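Putative alcohol dehydrogenase (PDB 4J6F) probably catalyses the nicotinamide-cofactor-dependent interconversion of alcohols with aldehydes or ketones. Local coordinates at residues L38-G43 / K47-R52; C71-T76 / S359-A364. All blocks are in the same frame, centred on the assembly; numbering follows the deposited sequence.

In the fold
From the N terminus, contact 1 comes first: strand 33-39 runs out, three residues lie between the two segments, and strand 48-51 returns beside it, a local hairpin. Contact 2 opens later, at the end of strand 63-72, and closes only after 282 intervening residues, at the start of helix 361-370, so the parallel six-stranded sheet falls inside its span. The two contacts are in series, neither nested nor crossed. In space they meet: their centres are 12 Å apart, L48 O and H362 NE2 make a probable hydrogen bond, and L48 CD1 packs on F361 CE2. Helix 361-370 thus joins the N-terminal hairpin to the sheet of strand 63-72.

Contact 1 of 2, residues L38-G43 / K47-R52; sequences LLTGHG and KLVYSR
L38 and L39 pair with V49 and L48 in an antiparallel hairpin near the surface of the fold, where strand 33-39 meets strand 48-51. The evidence is the register: L38 and V49 form a hydrogen-bonded pair, L38 N reaching V49 O at 2.8 Å with an almost straight N-H...O angle of 175° and V49 N returning to L38 O, whereas L39 and L48 form the adjacent non-hydrogen-bonded pair. Past the strand end, K47 O takes two donors from one residue. T40 N approaches it in the carbonyl plane at 3.0 Å, while T40 OG1 comes in tilted 26° from that plane, its first torsion turning the hydroxyl back to the same acceptor. The other branch, T40 CG2, meets V49 CG2 at 3.9 Å, the two side chains lying roughly perpendicular. L38 reaches along the returning strand, its CD1 3.4 Å from S51 OG. On the opposite face L39 CD1 touches L48 CD2 at 4.0 Å, and L48 also rests on Q365 of helix 361-370 and on R81 of helix 75-82.

K47 packs along one side of the turn. Bent at its second torsion, its chain runs alongside the carbonyls that follow T40: CB lies 3.4 Å from G41 O, and CE the same distance from H42 O. An alanine here keeps CB against G41 O but has no CG to CE, so H42 O and G43 CA would probably be left without their packing partner and that part of the turn freer to move. H42 ND1 and G43 O are held from outside, by R81. The result is a beta hairpin forming one side of a small three-stranded antiparallel sheet, consistent with the N-terminal part of the catalytic domain of medium-chain dehydrogenases.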
ATOM      1  N   LEU A  38      24.042 -28.371  -7.722  1.00 34.58           N
ATOM      2  CA  LEU A  38      24.341 -27.181  -8.513  1.00 35.18           C
ATOM      3  C   LEU A  38      23.176 -26.774  -9.399  1.00 37.69           C
ATOM      4  O   LEU A  38      22.606 -27.612 -10.114  1.00 39.54           O
ATOM      5  CB  LEU A  38      25.561 -27.428  -9.409  1.00 35.26           C
ATOM      6  CG  LEU A  38      26.934 -27.706  -8.777  1.00 33.90           C
ATOM      7  CD1 LEU A  38      27.964 -27.950  -9.868  1.00 32.57           C
ATOM      8  CD2 LEU A  38      27.370 -26.552  -7.878  1.00 32.71           C
ATOM      9  N   LEU A  39      22.831 -25.488  -9.347  1.00 36.42           N
ATOM     10  CA  LEU A  39      21.925 -24.889 -10.312  1.00 35.31           C
ATOM     11  C   LEU A  39      22.744 -24.368 -11.494  1.00 37.34           C
ATOM     12  O   LEU A  39      23.628 -23.536 -11.316  1.00 37.95           O
ATOM     13  CB  LEU A  39      21.147 -23.757  -9.664  1.00 34.06           C
ATOM     14  CG  LEU A  39      20.243 -22.951 -10.592  1.00 33.98           C
ATOM     15  CD1 LEU A  39      19.055 -23.798 -11.003  1.00 34.92           C
ATOM     16  CD2 LEU A  39      19.773 -21.679  -9.904  1.00 32.43           C
ATOM     17  N   THR A  40      22.433 -24.852 -12.695  1.00 38.89           N
ATOM     18  CA  THR A  40      23.290 -24.665 -13.873  1.00 38.22           C
ATOM     19  C   THR A  40      22.714 -23.726 -14.934  1.00 39.36           C
ATOM     20  O   THR A  40      23.363 -23.448 -15.939  1.00 44.09           O
ATOM     21  CB  THR A  40      23.613 -26.018 -14.534  1.00 37.53           C
ATOM     22  OG1 THR A  40      22.411 -26.593 -15.055  1.00 38.57           O
ATOM     23  CG2 THR A  40      24.217 -26.982 -13.526  1.00 36.19           C
ATOM     24  N   GLY A  41      21.503 -23.237 -14.705  1.00 36.50           N
ATOM     25  CA  GLY A  41      20.841 -22.308 -15.610  1.00 36.43           C
ATOM     26  C   GLY A  41      19.377 -22.372 -15.244  1.00 38.66           C
ATOM     27  O   GLY A  41      18.998 -23.202 -14.407  1.00 40.09           O
ATOM     28  N   HIS A  42      18.551 -21.512 -15.846  1.00 37.74           N
ATOM     29  CA  HIS A  42      17.101 -21.544 -15.601  1.00 35.64           C
ATOM     30  C   HIS A  42      16.410 -22.703 -16.341  1.00 36.37           C
ATOM     31  O   HIS A  42      16.893 -23.168 -17.382  1.00 37.21           O
ATOM     32  CB  HIS A  42      16.437 -20.215 -15.955  1.00 34.95           C
ATOM     33  CG  HIS A  42      16.911 -19.062 -15.126  1.00 36.78           C
ATOM     34  ND1 HIS A  42      16.577 -18.910 -13.796  1.00 36.88           N
ATOM     35  CD2 HIS A  42      17.682 -17.994 -15.444  1.00 37.33           C
ATOM     36  CE1 HIS A  42      17.134 -17.805 -13.328  1.00 35.43           C
ATOM     37  NE2 HIS A  42      17.807 -17.231 -14.309  1.00 36.31           N
ATOM     38  N   GLY A  43      15.284 -23.159 -15.790  1.00 34.98           N
ATOM     39  CA  GLY A  43      14.551 -24.292 -16.341  1.00 36.39           C
ATOM     40  C   GLY A  43      14.018 -25.244 -15.284  1.00 38.33           C
ATOM     41  O   GLY A  43      13.726 -24.841 -14.143  1.00 39.77           O
ATOM     42  N   LYS A  47      17.993 -28.952 -14.558  1.00 37.64           N
ATOM     43  CA  LYS A  47      18.998 -27.910 -14.316  1.00 35.78           C
ATOM     44  C   LYS A  47      19.685 -28.020 -12.936  1.00 34.25           C
ATOM     45  O   LYS A  47      20.685 -27.338 -12.677  1.00 33.01           O
ATOM     46  CB  LYS A  47      18.403 -26.507 -14.501  1.00 36.90           C
ATOM     47  CG  LYS A  47      17.839 -26.199 -15.887  1.00 39.71           C
ATOM     48  CD  LYS A  47      18.901 -26.216 -16.986  1.00 42.05           C
ATOM     49  CE  LYS A  47      18.263 -26.125 -18.368  1.00 43.17           C
ATOM     50  NZ  LYS A  47      19.215 -25.733 -19.448  1.00 43.63           N
ATOM     51  N   LEU A  48      19.169 -28.881 -12.057  1.00 34.28           N
ATOM     52  CA  LEU A  48      19.837 -29.139 -10.774  1.00 33.78           C
ATOM     53  C   LEU A  48      20.682 -30.400 -10.844  1.00 37.51           C
ATOM     54  O   LEU A  48      20.139 -31.498 -10.841  1.00 40.32           O
ATOM     55  CB  LEU A  48      18.833 -29.266  -9.623  1.00 30.34           C
ATOM     56  CG  LEU A  48      17.897 -28.096  -9.308  1.00 28.31           C
ATOM     57  CD1 LEU A  48      16.714 -28.608  -8.499  1.00 27.22           C
ATOM     58  CD2 LEU A  48      18.597 -26.930  -8.609  1.00 26.92           C
ATOM     59  N   VAL A  49      22.004 -30.240 -10.877  1.00 38.56           N
ATOM     60  CA  VAL A  49      22.922 -31.384 -10.972  1.00 40.20           C
ATOM     61  C   VAL A  49      23.618 -31.687  -9.645  1.00 41.70           C
ATOM     62  O   VAL A  49      24.265 -30.814  -9.055  1.00 42.99           O
ATOM     63  CB  VAL A  49      23.984 -31.167 -12.072  1.00 40.33           C
ATOM     64  CG1 VAL A  49      24.830 -32.419 -12.254  1.00 41.78           C
ATOM     65  CG2 VAL A  49      23.315 -30.790 -13.385  1.00 40.06           C
ATOM     66  N   TYR A  50      23.476 -32.929  -9.186  1.00 40.62           N
ATOM     67  CA  TYR A  50      24.166 -33.418  -8.000  1.00 39.73           C
ATOM     68  C   TYR A  50      25.609 -33.686  -8.378  1.00 42.16           C
ATOM     69  O   TYR A  50      25.870 -34.565  -9.202  1.00 42.89           O
ATOM     70  CB  TYR A  50      23.506 -34.712  -7.536  1.00 39.99           C
ATOM     71  CG  TYR A  50      24.036 -35.290  -6.245  1.00 42.05           C
ATOM     72  CD1 TYR A  50      23.826 -34.640  -5.026  1.00 43.48           C
ATOM     73  CD2 TYR A  50      24.706 -36.514  -6.232  1.00 42.69           C
ATOM     74  CE1 TYR A  50      24.290 -35.176  -3.833  1.00 44.83           C
ATOM     75  CE2 TYR A  50      25.179 -37.060  -5.048  1.00 44.69           C
ATOM     76  CZ  TYR A  50      24.973 -36.394  -3.846  1.00 45.95           C
ATOM     77  OH  TYR A  50      25.446 -36.936  -2.656  1.00 44.21           O
ATOM     78  N   SER A  51      26.547 -32.938  -7.800  1.00 43.67           N
ATOM     79  CA  SER A  51      27.965 -33.095  -8.168  1.00 48.13           C
ATOM     80  C   SER A  51      28.827 -33.574  -7.029  1.00 48.18           C
ATOM     81  O   SER A  51      28.569 -33.253  -5.869  1.00 46.47           O
ATOM     82  CB  SER A  51      28.540 -31.806  -8.732  1.00 53.80           C
ATOM     83  OG  SER A  51      27.659 -31.289  -9.707  1.00 60.68           O
ATOM     84  N   ARG A  52      29.861 -34.338  -7.377  1.00 51.31           N
ATOM     85  CA  ARG A  52      30.686 -35.005  -6.375  1.00 51.06           C
ATOM     86  C   ARG A  52      32.077 -34.415  -6.171  1.00 51.75           C
ATOM     87  O   ARG A  52      32.757 -34.775  -5.208  1.00 54.28           O
ATOM     88  CB  ARG A  52      30.729 -36.518  -6.600  1.00 51.37           C
ATOM     89  CG  ARG A  52      29.810 -37.267  -5.649  1.00 56.01           C
ATOM     90  CD  ARG A  52      29.630 -38.724  -6.036  1.00 65.72           C
ATOM     91  NE  ARG A  52      28.218 -38.997  -6.296  1.00 74.99           N
ATOM     92  CZ  ARG A  52      27.734 -40.117  -6.828  1.00 82.30           C
ATOM     93  NH1 ARG A  52      28.551 -41.116  -7.157  1.00 88.23           N
ATOM     94  NH2 ARG A  52      26.422 -40.239  -7.030  1.00 76.94           N
TER

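Contact 2 of 2, residues C71-T76 / S359-A364; sequences CGMNNT and SEFHRA
A364 N donates to E360 O at 3.0 Å, the first-turn bond of helix 361-370, with E360 at the N-cap position; this turn presents A364 and F361 to M73, and the contact itself is apolar. M73, modelled as selenomethionine, is the one residue of 71-76 that reaches across, and its last two atoms, SE and CE, are both used. SE lies 3.9 Å from A364 CB and 3.8 Å from A364 O, so it rests beside the inward side of the helix turn. The methyl CE goes to the ring of F361: it is 3.6 Å from CZ, with CE1 and CE2 following at 4.0 and 4.1 Å, which places it close to the midline of the ring's far end, in an oblique approach.

Two torsions account for this. M73 is extended through chi2 and then bends at chi3 (75°), which turns CE out of the line of the chain and onto the phenyl group. With its ring swung away from the backbone N (chi1 -158°), F361 brings CZ to that methyl, and the two side chains run antiparallel alongside one another. The backbones remain well separated, the nearest pair of CA atoms, those of M73 and A364, being 8.8 Å apart; the small interface of 133 Å² is carried mainly by the M73 side chain, which also meets A364 O. All three touching residues are buried.

The same M73 side chain also meets Q365 and F368 on the helix and L377 and V379 on strand 376-380, while the ring of Y162 stands edge-to-face with F361. M73 is joined by backbone hydrogen bonding to L377, and A364 touches Y356. Helix 361-370 is thereby packed against the end of strand 63-72 and the neighbouring strands 376-380 and 352-357.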
ATOM      1  N   CYS A  71      19.658 -27.834   5.820  1.00 29.54           N
ATOM      2  CA  CYS A  71      19.266 -26.645   5.053  1.00 29.89           C
ATOM      3  C   CYS A  71      17.797 -26.697   4.620  1.00 29.41           C
ATOM      4  O   CYS A  71      17.378 -27.637   3.940  1.00 30.60           O
ATOM      5  CB  CYS A  71      20.155 -26.455   3.819  1.00 30.52           C
ATOM      6  SG  CYS A  71      19.891 -24.842   3.033  1.00 31.74           S
ATOM      7  N   GLY A  72      17.026 -25.681   4.992  1.00 26.83           N
ATOM      8  CA  GLY A  72      15.588 -25.702   4.761  1.00 27.67           C
ATOM      9  C   GLY A  72      15.215 -25.165   3.402  1.00 29.29           C
ATOM     10  O   GLY A  72      15.843 -24.235   2.921  1.00 29.70           O
HETATM   11  N   MSE A  73      14.179 -25.744   2.794  1.00 30.77           N
HETATM   12  CA  MSE A  73      13.723 -25.348   1.450  1.00 30.12           C
HETATM   13  C   MSE A  73      12.710 -24.221   1.477  1.00 29.89           C
HETATM   14  O   MSE A  73      11.867 -24.145   2.373  1.00 29.99           O
HETATM   15  CB  MSE A  73      13.107 -26.539   0.730  1.00 30.17           C
HETATM   16  CG  MSE A  73      13.886 -27.825   0.966  1.00 33.36           C
HETATM   17 SE   MSE A  73      13.156 -29.224  -0.223  1.00 40.52          SE
HETATM   18  CE  MSE A  73      13.910 -28.632  -1.950  1.00 38.91           C
ATOM     19  N   ASN A  74      12.791 -23.338   0.480  1.00 28.77           N
ATOM     20  CA  ASN A  74      11.893 -22.190   0.341  1.00 27.02           C
ATOM     21  C   ASN A  74      11.418 -21.972  -1.094  1.00 26.84           C
ATOM     22  O   ASN A  74      12.062 -22.407  -2.049  1.00 26.39           O
ATOM     23  CB  ASN A  74      12.592 -20.927   0.832  1.00 26.97           C
ATOM     24  CG  ASN A  74      12.880 -20.975   2.304  1.00 29.16           C
ATOM     25  OD1 ASN A  74      11.977 -20.870   3.140  1.00 30.06           O
ATOM     26  ND2 ASN A  74      14.139 -21.167   2.635  1.00 30.65           N
ATOM     27  N   ASN A  75      10.300 -21.271  -1.250  1.00 26.66           N
ATOM     28  CA  ASN A  75       9.791 -20.973  -2.578  1.00 27.66           C
ATOM     29  C   ASN A  75      10.812 -20.305  -3.512  1.00 26.91           C
ATOM     30  O   ASN A  75      10.876 -20.595  -4.721  1.00 26.99           O
ATOM     31  CB  ASN A  75       8.531 -20.132  -2.454  1.00 29.38           C
ATOM     32  CG  ASN A  75       7.328 -20.968  -2.095  1.00 31.56           C
ATOM     33  OD1 ASN A  75       7.401 -22.190  -2.053  1.00 34.26           O
ATOM     34  ND2 ASN A  75       6.213 -20.318  -1.848  1.00 31.14           N
ATOM     35  N   THR A  76      11.628 -19.429  -2.942  1.00 24.92           N
ATOM     36  CA  THR A  76      12.600 -18.709  -3.732  1.00 24.00           C
ATOM     37  C   THR A  76      13.579 -19.657  -4.438  1.00 26.11           C
ATOM     38  O   THR A  76      14.051 -19.333  -5.519  1.00 25.84           O
ATOM     39  CB  THR A  76      13.310 -17.645  -2.888  1.00 23.29           C
ATOM     40  OG1 THR A  76      13.999 -16.748  -3.750  1.00 23.32           O
ATOM     41  CG2 THR A  76      14.288 -18.270  -1.906  1.00 23.62           C
ATOM     42  N   SER A 359      21.452 -36.128  -1.618  1.00 33.65           N
ATOM     43  CA  SER A 359      21.486 -36.978  -2.797  1.00 35.95           C
ATOM     44  C   SER A 359      20.109 -37.209  -3.416  1.00 37.41           C
ATOM     45  O   SER A 359      20.010 -37.729  -4.512  1.00 40.25           O
ATOM     46  CB  SER A 359      22.116 -38.318  -2.458  1.00 37.87           C
ATOM     47  OG  SER A 359      21.365 -38.961  -1.449  1.00 40.21           O
ATOM     48  N   GLU A 360      19.045 -36.837  -2.727  1.00 36.48           N
ATOM     49  CA  GLU A 360      17.716 -37.025  -3.290  1.00 38.31           C
ATOM     50  C   GLU A 360      16.945 -35.695  -3.431  1.00 38.01           C
ATOM     51  O   GLU A 360      15.723 -35.602  -3.183  1.00 37.14           O
ATOM     52  CB  GLU A 360      16.960 -38.080  -2.491  1.00 42.17           C
ATOM     53  CG  GLU A 360      17.393 -39.489  -2.858  1.00 49.00           C
ATOM     54  CD  GLU A 360      17.091 -40.526  -1.790  1.00 52.02           C
ATOM     55  OE1 GLU A 360      16.161 -40.311  -0.982  1.00 50.71           O
ATOM     56  OE2 GLU A 360      17.802 -41.558  -1.762  1.00 53.76           O
ATOM     57  N   PHE A 361      17.683 -34.674  -3.869  1.00 37.02           N
ATOM     58  CA  PHE A 361      17.135 -33.343  -4.066  1.00 35.86           C
ATOM     59  C   PHE A 361      15.935 -33.261  -5.027  1.00 38.59           C
ATOM     60  O   PHE A 361      15.015 -32.471  -4.804  1.00 38.97           O
ATOM     61  CB  PHE A 361      18.221 -32.358  -4.491  1.00 33.72           C
ATOM     62  CG  PHE A 361      17.854 -30.935  -4.203  1.00 34.33           C
ATOM     63  CD1 PHE A 361      18.155 -30.367  -2.974  1.00 33.57           C
ATOM     64  CD2 PHE A 361      17.149 -30.170  -5.142  1.00 34.40           C
ATOM     65  CE1 PHE A 361      17.792 -29.059  -2.701  1.00 33.10           C
ATOM     66  CE2 PHE A 361      16.781 -28.862  -4.871  1.00 32.58           C
ATOM     67  CZ  PHE A 361      17.105 -28.307  -3.649  1.00 32.63           C
ATOM     68  N   HIS A 362      15.943 -34.065  -6.085  1.00 39.68           N
ATOM     69  CA  HIS A 362      14.856 -34.042  -7.051  1.00 40.24           C
ATOM     70  C   HIS A 362      13.563 -34.491  -6.389  1.00 38.48           C
ATOM     71  O   HIS A 362      12.511 -33.870  -6.583  1.00 37.01           O
ATOM     72  CB  HIS A 362      15.205 -34.870  -8.293  1.00 45.80           C
ATOM     73  CG  HIS A 362      16.267 -34.241  -9.148  1.00 54.27           C
ATOM     74  ND1 HIS A 362      16.092 -33.984 -10.491  1.00 55.22           N
ATOM     75  CD2 HIS A 362      17.509 -33.790  -8.842  1.00 57.06           C
ATOM     76  CE1 HIS A 362      17.183 -33.418 -10.978  1.00 53.54           C
ATOM     77  NE2 HIS A 362      18.055 -33.282  -9.996  1.00 54.94           N
ATOM     78  N   ARG A 363      13.656 -35.533  -5.567  1.00 38.19           N
ATOM     79  CA  ARG A 363      12.499 -36.024  -4.832  1.00 37.51           C
ATOM     80  C   ARG A 363      12.054 -34.963  -3.824  1.00 35.22           C
ATOM     81  O   ARG A 363      10.855 -34.709  -3.674  1.00 34.62           O
ATOM     82  CB  ARG A 363      12.819 -37.348  -4.139  1.00 39.82           C
ATOM     83  CG  ARG A 363      11.601 -38.099  -3.625  1.00 43.28           C
ATOM     84  CD  ARG A 363      11.996 -39.339  -2.828  1.00 47.40           C
ATOM     85  NE  ARG A 363      11.780 -39.144  -1.394  1.00 50.62           N
ATOM     86  CZ  ARG A 363      12.742 -39.099  -0.473  1.00 50.72           C
ATOM     87  NH1 ARG A 363      12.431 -38.904   0.808  1.00 50.33           N
ATOM     88  NH2 ARG A 363      14.013 -39.248  -0.824  1.00 49.62           N
ATOM     89  N   ALA A 364      13.029 -34.336  -3.158  1.00 33.08           N
ATOM     90  CA  ALA A 364      12.762 -33.277  -2.182  1.00 30.98           C
ATOM     91  C   ALA A 364      11.998 -32.103  -2.778  1.00 32.34           C
ATOM     92  O   ALA A 364      11.015 -31.633  -2.201  1.00 33.59           O
ATOM     93  CB  ALA A 364      14.052 -32.783  -1.573  1.00 29.14           C
TER